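Local coordinates for protein ASCH domain (PDB 3S9X) that is of unknown function but may bind RNA, as proposed for ASCH domains of the PUA clan, at residues L1-M6 / L12-Y17; E27-F32 / I92-S97; C101-V106 / A122-A127. All blocks are in the same frame, centred on the assembly; numbering follows the deposited sequence.

Contact 1. Residues L1-M6 / L12-Y17; sequences LYFQGM and LFLEQY
Phe-3 and Met-6 bracket a type I beta turn, closed by Met-6 N to Phe-3 O at 3.1 Å, and from its two ends they reach for Leu-14 on the helix that runs through 12-17. The two backbones stay well apart, with the CA atoms of Phe-3 and Leu-14 9.5 Å from each other, so side chains alone bridge the gap. Leu-14 CD2 sits almost exactly over the middle of the Phe-3 ring, 3.5 Å from the centroid and 6° off the normal, a CH-pi contact with the methyl at similar distances from all six carbons. With CG set between backbone N and carbonyl carbon (chi1 55°), the Phe-3 ring swings out to meet the leucine, which arrives from the opposite direction. Met-6, a selenomethionine, crosses Leu-14 at about a right angle and bends at its last torsion, bringing both SE and CE to 3.8 Å from Leu-14 CD2. Glu-15 folds back at chi2 and lays its carboxylate obliquely by the ring, OE1 being 3.7 Å from Phe-3 CZ. Phe-32 meets the Phe-3 ring as well. LYFQG matches the end of a TEV protease site and is probably a tag remnant, so its docking need not reflect the natural protein. The attraction is dispersive and apolar, one methyl serving both a ring and a selenium, with the acidic group only at the margin.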
loop_
_atom_site.group_PDB
_atom_site.type_symbol
_atom_site.label_atom_id
_atom_site.label_comp_id
_atom_site.label_asym_id
_atom_site.label_seq_id
_atom_site.Cartn_x
_atom_site.Cartn_y
_atom_site.Cartn_z
ATOM N N LEU A 1 18.010 -8.936 11.501
ATOM C CA LEU A 1 18.969 -8.172 10.655
ATOM C C LEU A 1 18.322 -7.225 9.685
ATOM O O LEU A 1 18.933 -6.264 9.224
ATOM C CB LEU A 1 19.817 -9.151 9.795
ATOM C CG LEU A 1 20.723 -10.037 10.602
ATOM C CD1 LEU A 1 21.578 -10.792 9.777
ATOM C CD2 LEU A 1 21.707 -9.191 11.496
ATOM N N TYR A 2 17.077 -7.514 9.263
ATOM C CA TYR A 2 16.416 -6.698 8.203
ATOM C C TYR A 2 15.559 -5.566 8.611
ATOM O O TYR A 2 15.230 -4.691 7.754
ATOM C CB TYR A 2 15.538 -7.621 7.325
ATOM C CG TYR A 2 16.302 -8.630 6.477
ATOM C CD1 TYR A 2 16.790 -8.244 5.258
ATOM C CD2 TYR A 2 16.518 -9.925 6.872
ATOM C CE1 TYR A 2 17.433 -9.134 4.398
ATOM C CE2 TYR A 2 17.240 -10.800 6.034
ATOM C CZ TYR A 2 17.679 -10.408 4.804
ATOM O OH TYR A 2 18.334 -11.249 3.978
ATOM N N PHE A 3 15.200 -5.525 9.880
ATOM C CA PHE A 3 14.275 -4.484 10.315
ATOM C C PHE A 3 14.509 -3.978 11.736
ATOM O O PHE A 3 13.588 -3.660 12.509
ATOM C CB PHE A 3 12.797 -4.849 10.093
ATOM C CG PHE A 3 12.394 -6.140 10.713
ATOM C CD1 PHE A 3 12.398 -7.277 9.979
ATOM C CD2 PHE A 3 11.895 -6.184 11.997
ATOM C CE1 PHE A 3 11.967 -8.480 10.506
ATOM C CE2 PHE A 3 11.422 -7.387 12.529
ATOM C CZ PHE A 3 11.512 -8.566 11.794
ATOM N N GLN A 4 15.783 -3.841 12.109
ATOM C CA GLN A 4 16.115 -3.412 13.457
ATOM C C GLN A 4 15.582 -2.076 13.829
ATOM O O GLN A 4 15.288 -1.855 15.037
ATOM C CB GLN A 4 17.651 -3.467 13.592
ATOM C CG GLN A 4 18.178 -4.951 13.673
ATOM C CD GLN A 4 19.650 -5.048 13.920
ATOM O OE1 GLN A 4 20.293 -4.033 14.256
ATOM N NE2 GLN A 4 20.217 -6.252 13.751
ATOM N N GLY A 5 15.463 -1.162 12.858
ATOM C CA GLY A 5 14.957 0.161 13.117
ATOM C C GLY A 5 13.453 0.378 13.071
ATOM O O GLY A 5 12.994 1.483 13.359
HETATM N N MSE A 6 12.685 -0.690 12.823
HETATM C CA MSE A 6 11.232 -0.554 12.719
HETATM C C MSE A 6 10.733 -0.139 14.118
HETATM O O MSE A 6 11.130 -0.609 15.156
HETATM C CB MSE A 6 10.663 -1.904 12.261
HETATM C CG MSE A 6 9.150 -1.855 12.073
HETATM SE SE MSE A 6 8.443 -3.534 11.435
HETATM C CE MSE A 6 9.045 -3.298 9.572
ATOM N N LEU A 12 7.470 -5.908 16.906
ATOM C CA LEU A 12 6.966 -7.014 17.674
ATOM C C LEU A 12 5.939 -7.808 16.916
ATOM O O LEU A 12 5.889 -9.051 16.970
ATOM C CB LEU A 12 6.486 -6.585 19.074
ATOM C CG LEU A 12 7.518 -6.092 20.054
ATOM C CD1 LEU A 12 6.830 -5.402 21.216
ATOM C CD2 LEU A 12 8.308 -7.236 20.492
ATOM N N PHE A 13 5.016 -7.117 16.262
ATOM C CA PHE A 13 3.926 -7.761 15.524
ATOM C C PHE A 13 4.490 -8.572 14.386
ATOM O O PHE A 13 4.063 -9.715 14.127
ATOM C CB PHE A 13 2.955 -6.687 15.025
ATOM C CG PHE A 13 1.583 -7.156 14.583
ATOM C CD1 PHE A 13 0.677 -7.599 15.536
ATOM C CD2 PHE A 13 1.185 -7.023 13.298
ATOM C CE1 PHE A 13 -0.623 -7.881 15.158
ATOM C CE2 PHE A 13 -0.127 -7.281 12.938
ATOM C CZ PHE A 13 -1.020 -7.733 13.853
ATOM N N LEU A 14 5.425 -7.974 13.640
ATOM C CA LEU A 14 6.081 -8.667 12.541
ATOM C C LEU A 14 6.831 -9.915 13.024
ATOM O O LEU A 14 6.754 -10.959 12.391
ATOM C CB LEU A 14 7.046 -7.731 11.875
ATOM C CG LEU A 14 7.853 -8.224 10.651
ATOM C CD1 LEU A 14 7.014 -8.925 9.543
ATOM C CD2 LEU A 14 8.709 -7.072 10.057
ATOM N N GLU A 15 7.492 -9.788 14.185
ATOM C CA GLU A 15 8.183 -10.964 14.746
ATOM C C GLU A 15 7.202 -12.045 15.104
ATOM O O GLU A 15 7.513 -13.235 14.970
ATOM C CB GLU A 15 9.079 -10.615 15.916
ATOM C CG GLU A 15 10.254 -9.831 15.550
ATOM C CD GLU A 15 11.431 -10.630 14.863
ATOM O OE1 GLU A 15 12.593 -10.085 14.956
ATOM O OE2 GLU A 15 11.214 -11.741 14.205
ATOM N N GLN A 16 5.973 -11.683 15.546
ATOM C CA GLN A 16 4.962 -12.693 15.803
ATOM C C GLN A 16 4.629 -13.435 14.535
ATOM O O GLN A 16 4.502 -14.682 14.543
ATOM C CB GLN A 16 3.707 -12.106 16.463
ATOM C CG GLN A 16 3.906 -11.644 17.864
ATOM C CD GLN A 16 2.720 -11.137 18.551
ATOM O OE1 GLN A 16 2.353 -11.577 19.696
ATOM N NE2 GLN A 16 2.119 -10.187 17.948
ATOM N N TYR A 17 4.419 -12.722 13.437
ATOM C CA TYR A 17 4.122 -13.407 12.181
ATOM C C TYR A 17 5.294 -14.353 11.810
ATOM O O TYR A 17 5.069 -15.461 11.432
ATOM C CB TYR A 17 3.876 -12.403 11.065
ATOM C CG TYR A 17 3.826 -13.052 9.702
ATOM C CD1 TYR A 17 2.954 -14.093 9.433
ATOM C CD2 TYR A 17 4.756 -12.699 8.702
ATOM C CE1 TYR A 17 2.946 -14.737 8.206
ATOM C CE2 TYR A 17 4.718 -13.355 7.463
ATOM C CZ TYR A 17 3.802 -14.369 7.201
ATOM O OH TYR A 17 3.773 -15.059 6.019
#

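Contact 2. Residues E27-F32 / I92-S97; sequences EKYTSF and IIEITS
Tyr-29 presents the hydroxyl end of its ring to the carboxylate of Glu-94, and Tyr-29 OH donates a short hydrogen bond of 2.7 Å to Glu-94 OE1. The acceptor oxygen lies at the edge of the phenol, near the ring plane, and is also 3.4 Å from Tyr-29 CE1. At the glutamate, the donor comes in above the carboxylate, 38° out of its plane, and ring and carboxylate stand nearly perpendicular, at 86°. Glu-94 makes this reach with CG anti to the backbone N (chi1 -178°) and the next torsion also extended, a straight chain that carries OE1 out to the phenol. Tyr-29 crosses it at about a right angle. Lys-28 leans back over its neighbour, its CE 3.3 Å above one face of the Tyr-29 ring and displaced toward the rim. That path brings the ammonium toward the carboxylate, yet at 4.4 Å between Lys-28 NZ and Glu-94 OE1 it is too far for a salt bridge and probably contributes a weak long-range attraction.

The phenol oxygen has a second partner, the hydroxyl of Tyr-17 on helix 8-19, so helix, loop and strand are strung together through one buried oxygen. Leu-79 of the adjoining strand touches both Tyr-29 and Glu-94, giving the polar pair an apolar flank. Farther along, a classic beta bulge opposite His-153 interrupts the strand at Thr-96 and Ser-97. A long strand central to a mixed five-stranded sheet, with the chain leading into edge strand 32-35 tied across to it, is consistent with the PUA-like fold expected of an ASCH domain.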
loop_
_atom_site.group_PDB
_atom_site.type_symbol
_atom_site.label_atom_id
_atom_site.label_comp_id
_atom_site.label_asym_id
_atom_site.label_seq_id
_atom_site.Cartn_x
_atom_site.Cartn_y
_atom_site.Cartn_z
ATOM N N GLU A 27 12.531 -17.189 6.426
ATOM C CA GLU A 27 13.823 -16.772 6.005
ATOM C C GLU A 27 13.811 -16.285 4.581
ATOM O O GLU A 27 14.765 -15.583 4.177
ATOM C CB GLU A 27 14.870 -17.911 6.186
ATOM C CG GLU A 27 15.400 -17.896 7.585
ATOM C CD GLU A 27 16.441 -18.948 7.880
ATOM O OE1 GLU A 27 16.644 -19.861 7.001
ATOM O OE2 GLU A 27 17.015 -18.800 8.996
ATOM N N LYS A 28 12.740 -16.515 3.811
ATOM C CA LYS A 28 12.693 -16.034 2.439
ATOM C C LYS A 28 12.434 -14.515 2.359
ATOM O O LYS A 28 12.700 -13.897 1.329
ATOM C CB LYS A 28 11.537 -16.695 1.717
ATOM C CG LYS A 28 10.067 -16.205 2.160
ATOM C CD LYS A 28 8.917 -17.101 1.797
ATOM C CE LYS A 28 7.641 -16.739 2.451
ATOM N NZ LYS A 28 6.370 -17.082 1.712
ATOM N N TYR A 29 11.823 -13.948 3.396
ATOM C CA TYR A 29 11.515 -12.544 3.374
ATOM C C TYR A 29 12.719 -11.670 3.566
ATOM O O TYR A 29 13.535 -11.907 4.481
ATOM C CB TYR A 29 10.502 -12.212 4.454
ATOM C CG TYR A 29 9.153 -12.889 4.254
ATOM C CD1 TYR A 29 8.310 -12.532 3.222
ATOM C CD2 TYR A 29 8.700 -13.824 5.123
ATOM C CE1 TYR A 29 7.058 -13.027 3.100
ATOM C CE2 TYR A 29 7.414 -14.354 5.043
ATOM C CZ TYR A 29 6.581 -13.934 3.989
ATOM O OH TYR A 29 5.283 -14.464 3.914
ATOM N N THR A 30 12.851 -10.668 2.713
ATOM C CA THR A 30 13.970 -9.711 2.708
ATOM C C THR A 30 13.672 -8.237 2.655
ATOM O O THR A 30 14.563 -7.415 2.708
ATOM C CB THR A 30 14.912 -10.045 1.469
ATOM O OG1 THR A 30 14.129 -9.853 0.278
ATOM C CG2 THR A 30 15.369 -11.501 1.521
ATOM N N SER A 31 12.365 -7.924 2.558
ATOM C CA SER A 31 11.853 -6.540 2.343
ATOM C C SER A 31 10.644 -6.300 3.216
ATOM O O SER A 31 9.695 -7.034 3.183
ATOM C CB SER A 31 11.580 -6.304 0.866
ATOM O OG SER A 31 11.145 -5.012 0.591
ATOM N N PHE A 32 10.773 -5.285 4.055
ATOM C CA PHE A 32 9.822 -5.043 5.149
ATOM C C PHE A 32 9.580 -3.553 5.330
ATOM O O PHE A 32 10.468 -2.733 5.154
ATOM C CB PHE A 32 10.394 -5.573 6.519
ATOM C CG PHE A 32 10.871 -6.955 6.489
ATOM C CD1 PHE A 32 10.010 -8.006 6.819
ATOM C CD2 PHE A 32 12.162 -7.276 6.085
ATOM C CE1 PHE A 32 10.465 -9.286 6.854
ATOM C CE2 PHE A 32 12.599 -8.538 6.055
ATOM C CZ PHE A 32 11.775 -9.588 6.485
ATOM N N ILE A 92 -0.764 -7.631 8.616
ATOM C CA ILE A 92 0.432 -7.652 7.810
ATOM C C ILE A 92 0.009 -8.110 6.388
ATOM O O ILE A 92 -0.683 -9.134 6.276
ATOM C CB ILE A 92 1.562 -8.570 8.361
ATOM C CG1 ILE A 92 1.845 -8.201 9.806
ATOM C CG2 ILE A 92 2.827 -8.490 7.497
ATOM C CD1 ILE A 92 2.931 -9.005 10.504
ATOM N N ILE A 93 0.501 -7.406 5.377
ATOM C CA ILE A 93 0.257 -7.735 4.010
ATOM C C ILE A 93 1.516 -8.139 3.295
ATOM O O ILE A 93 2.609 -7.688 3.684
ATOM C CB ILE A 93 -0.480 -6.647 3.261
ATOM C CG1 ILE A 93 0.324 -5.343 3.190
ATOM C CG2 ILE A 93 -1.898 -6.418 3.787
ATOM C CD1 ILE A 93 -0.227 -4.205 2.372
ATOM N N GLU A 94 1.377 -8.991 2.259
ATOM C CA GLU A 94 2.495 -9.449 1.423
ATOM C C GLU A 94 2.114 -9.037 -0.006
ATOM O O GLU A 94 1.013 -9.335 -0.509
ATOM C CB GLU A 94 2.647 -10.987 1.456
ATOM C CG GLU A 94 3.833 -11.456 0.642
ATOM C CD GLU A 94 4.095 -12.910 0.806
ATOM O OE1 GLU A 94 3.871 -13.489 1.886
ATOM O OE2 GLU A 94 4.686 -13.471 -0.161
ATOM N N ILE A 95 3.011 -8.307 -0.653
ATOM C CA ILE A 95 2.835 -7.919 -2.040
ATOM C C ILE A 95 2.851 -9.153 -2.952
ATOM O O ILE A 95 3.798 -9.926 -2.890
ATOM C CB ILE A 95 3.892 -6.890 -2.460
ATOM C CG1 ILE A 95 3.701 -5.597 -1.641
ATOM C CG2 ILE A 95 3.824 -6.656 -4.026
ATOM C CD1 ILE A 95 4.568 -4.372 -2.015
ATOM N N THR A 96 1.860 -9.250 -3.848
ATOM C CA THR A 96 1.723 -10.386 -4.731
ATOM C C THR A 96 1.951 -10.041 -6.220
ATOM O O THR A 96 2.346 -10.916 -6.965
ATOM C CB THR A 96 0.342 -11.092 -4.570
ATOM O OG1 THR A 96 -0.611 -10.105 -4.850
ATOM C CG2 THR A 96 0.162 -11.662 -3.128
ATOM N N SER A 97 1.849 -8.772 -6.604
ATOM C CA SER A 97 2.127 -8.341 -7.963
ATOM C C SER A 97 2.345 -6.867 -8.034
ATOM O O SER A 97 1.830 -6.119 -7.201
ATOM C CB SER A 97 1.011 -8.731 -8.928
ATOM O OG SER A 97 -0.160 -8.020 -8.735
#

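Contact 3. Residues C101-V106 / A122-A127; sequences CQYNQV and AWWQEA
This is a buried, mainly aromatic contact at the far end of strand 89-102, where Tyr-103 and Val-106, in the 3-10 turn and the residue just after it, pack on Trp-124 of helix 121-139. Val-106 covers one face of the indole: its CG1 lies 3.8 Å from the centroid of the six-membered ring, only 7° off the normal, a CH-pi contact. The other methyl reaches past the far corner, with Val-106 CG2 3.5 Å from Trp-124 CH2. That outer corner comes within range because Trp-124 CG is anti to the backbone N (chi1 -179°), which sends the indole away from its helix toward the turn.

The Tyr-103 and Trp-124 side chains run alongside each other with opposite headings. Their planes make 37° and their centroids are 5.3 Å apart, too oblique for either a stack or an edge-to-face pair; the closest atoms are Tyr-103 CE1 and Trp-124 CZ3. The phenol passes on to the helix backbone, where Tyr-103 OH comes within 3.0 Å of Gln-125 O, near the ring plane. Beside the rings a water joins the two segments, donating to Tyr-103 O at 2.8 Å and accepting from Gln-125 NE2 at 3.0 Å. Around this patch, His-128 stacks on Trp-124, Phe-143 meets Tyr-103 edge-to-face, and Leu-149 of strand 148-158 touches both Val-106 and Trp-124.

Trp-124 NE1 is hydrogen-bonded to Glu-114 OE1, which helps to set the rotation of the ring. Dispersion carries the contact, through the valine methyls over the indole and the obliquely set phenol, and the water supplies the polar bridge that the turn carbonyl and the glutamine amide do not make directly.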
loop_
_atom_site.group_PDB
_atom_site.type_symbol
_atom_site.label_atom_id
_atom_site.label_comp_id
_atom_site.label_asym_id
_atom_site.label_seq_id
_atom_site.Cartn_x
_atom_site.Cartn_y
_atom_site.Cartn_z
ATOM N N CYS A 101 0.131 1.277 -15.034
ATOM C CA CYS A 101 -0.902 1.701 -16.016
ATOM C C CYS A 101 -1.138 3.167 -15.848
ATOM O O CYS A 101 -0.820 3.739 -14.828
ATOM C CB CYS A 101 -2.300 1.009 -15.914
ATOM S SG CYS A 101 -3.310 1.622 -14.480
ATOM N N GLN A 102 -1.616 3.787 -16.928
ATOM C CA GLN A 102 -1.961 5.201 -16.853
ATOM C C GLN A 102 -3.151 5.414 -15.961
ATOM O O GLN A 102 -4.091 4.624 -15.983
ATOM C CB GLN A 102 -2.177 5.847 -18.226
ATOM C CG GLN A 102 -0.879 6.003 -18.960
ATOM C CD GLN A 102 -1.048 6.820 -20.244
ATOM O OE1 GLN A 102 -2.186 7.384 -20.578
ATOM N NE2 GLN A 102 -0.037 6.902 -20.948
ATOM N N TYR A 103 -3.158 6.545 -15.274
ATOM C CA TYR A 103 -4.302 6.963 -14.475
ATOM C C TYR A 103 -5.636 6.864 -15.254
ATOM O O TYR A 103 -6.586 6.224 -14.767
ATOM C CB TYR A 103 -4.041 8.371 -13.922
ATOM C CG TYR A 103 -5.243 8.919 -13.183
ATOM C CD1 TYR A 103 -5.371 8.835 -11.794
ATOM C CD2 TYR A 103 -6.269 9.533 -13.862
ATOM C CE1 TYR A 103 -6.464 9.304 -11.163
ATOM C CE2 TYR A 103 -7.405 10.027 -13.230
ATOM C CZ TYR A 103 -7.498 9.890 -11.875
ATOM O OH TYR A 103 -8.515 10.381 -11.141
ATOM N N ASN A 104 -5.628 7.346 -16.509
ATOM C CA ASN A 104 -6.851 7.366 -17.279
ATOM C C ASN A 104 -7.266 6.007 -17.861
ATOM O O ASN A 104 -8.266 5.938 -18.527
ATOM C CB ASN A 104 -6.796 8.419 -18.376
ATOM C CG ASN A 104 -5.627 8.332 -19.294
ATOM O OD1 ASN A 104 -4.997 7.329 -19.405
ATOM N ND2 ASN A 104 -5.375 9.469 -20.041
ATOM N N GLN A 105 -6.448 4.984 -17.624
ATOM C CA GLN A 105 -6.724 3.650 -18.070
ATOM C C GLN A 105 -7.059 2.706 -16.923
ATOM O O GLN A 105 -7.309 1.520 -17.162
ATOM C CB GLN A 105 -5.561 3.069 -18.876
ATOM C CG GLN A 105 -5.308 3.905 -20.117
ATOM C CD GLN A 105 -6.428 3.856 -21.094
ATOM O OE1 GLN A 105 -6.789 2.747 -21.542
ATOM N NE2 GLN A 105 -7.029 4.998 -21.406
ATOM N N VAL A 106 -7.111 3.194 -15.694
ATOM C CA VAL A 106 -7.513 2.364 -14.571
ATOM C C VAL A 106 -8.868 1.774 -14.781
ATOM O O VAL A 106 -9.794 2.467 -15.172
ATOM C CB VAL A 106 -7.400 3.155 -13.261
ATOM C CG1 VAL A 106 -8.078 2.365 -12.083
ATOM C CG2 VAL A 106 -5.909 3.441 -12.930
ATOM N N ALA A 122 -15.824 5.691 -10.468
ATOM C CA ALA A 122 -16.012 7.115 -10.219
ATOM C C ALA A 122 -15.472 7.569 -8.833
ATOM O O ALA A 122 -14.817 8.621 -8.669
ATOM C CB ALA A 122 -17.441 7.493 -10.429
ATOM N N TRP A 123 -15.774 6.786 -7.816
ATOM C CA TRP A 123 -15.318 7.101 -6.460
ATOM C C TRP A 123 -13.789 7.067 -6.394
ATOM O O TRP A 123 -13.161 7.931 -5.841
ATOM C CB TRP A 123 -15.948 6.091 -5.467
ATOM C CG TRP A 123 -15.813 6.470 -4.021
ATOM C CD1 TRP A 123 -16.799 7.039 -3.206
ATOM C CD2 TRP A 123 -14.688 6.313 -3.205
ATOM N NE1 TRP A 123 -16.319 7.240 -1.979
ATOM C CE2 TRP A 123 -15.005 6.883 -1.945
ATOM C CE3 TRP A 123 -13.433 5.884 -3.430
ATOM C CZ2 TRP A 123 -14.124 6.898 -0.859
ATOM C CZ3 TRP A 123 -12.538 5.892 -2.357
ATOM C CH2 TRP A 123 -12.867 6.436 -1.097
ATOM N N TRP A 124 -13.205 6.035 -6.978
ATOM C CA TRP A 124 -11.753 5.872 -7.077
ATOM C C TRP A 124 -11.139 7.119 -7.731
ATOM O O TRP A 124 -10.090 7.606 -7.238
ATOM C CB TRP A 124 -11.442 4.545 -7.836
ATOM C CG TRP A 124 -9.950 4.284 -7.963
ATOM C CD1 TRP A 124 -9.189 3.446 -7.204
ATOM C CD2 TRP A 124 -9.074 4.880 -8.918
ATOM N NE1 TRP A 124 -7.872 3.494 -7.618
ATOM C CE2 TRP A 124 -7.768 4.366 -8.673
ATOM C CE3 TRP A 124 -9.254 5.788 -9.994
ATOM C CZ2 TRP A 124 -6.632 4.777 -9.409
ATOM C CZ3 TRP A 124 -8.121 6.174 -10.671
ATOM C CH2 TRP A 124 -6.860 5.712 -10.385
ATOM N N GLN A 125 -11.780 7.578 -8.830
ATOM C CA GLN A 125 -11.221 8.736 -9.550
ATOM C C GLN A 125 -11.245 9.980 -8.722
ATOM O O GLN A 125 -10.294 10.755 -8.706
ATOM C CB GLN A 125 -11.971 8.975 -10.867
ATOM C CG GLN A 125 -11.687 7.917 -11.862
ATOM C CD GLN A 125 -12.617 7.992 -13.069
ATOM O OE1 GLN A 125 -13.753 8.430 -12.960
ATOM N NE2 GLN A 125 -12.176 7.480 -14.187
ATOM N N GLU A 126 -12.367 10.241 -8.071
ATOM C CA GLU A 126 -12.558 11.473 -7.318
ATOM C C GLU A 126 -11.480 11.516 -6.250
ATOM O O GLU A 126 -10.665 12.499 -6.135
ATOM C CB GLU A 126 -14.017 11.528 -6.777
ATOM N N ALA A 127 -11.351 10.402 -5.522
ATOM C CA ALA A 127 -10.364 10.300 -4.458
ATOM C C ALA A 127 -8.886 10.423 -4.890
ATOM O O ALA A 127 -8.100 11.239 -4.372
ATOM C CB ALA A 127 -10.585 9.016 -3.676
HETATM O O HOH W 1 -9.195 7.246 -14.452
#

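In the fold
The contacts follow one another along the chain, each closing before the next opens. Contacts 1 and 2 are neighbours, their centres 12 Å apart. Contact 1 lays the N-terminal residues on helix 8-19, contact 2 ties the loop before edge strand 32-35 to strand 89-102, and the hydroxyls of Tyr-17 and Tyr-29 join the two; Tyr-2 also packs on Phe-32. Contact 3 lies beyond the chain's centre, its own centre 26 Å from that of contact 2 and 34 Å from that of contact 1. Strand 89-102 spans the interval between contacts 2 and 3, serving contact 2 around its middle and contact 3 just past its end, so one long strand links the N-terminal elements to helix 121-139.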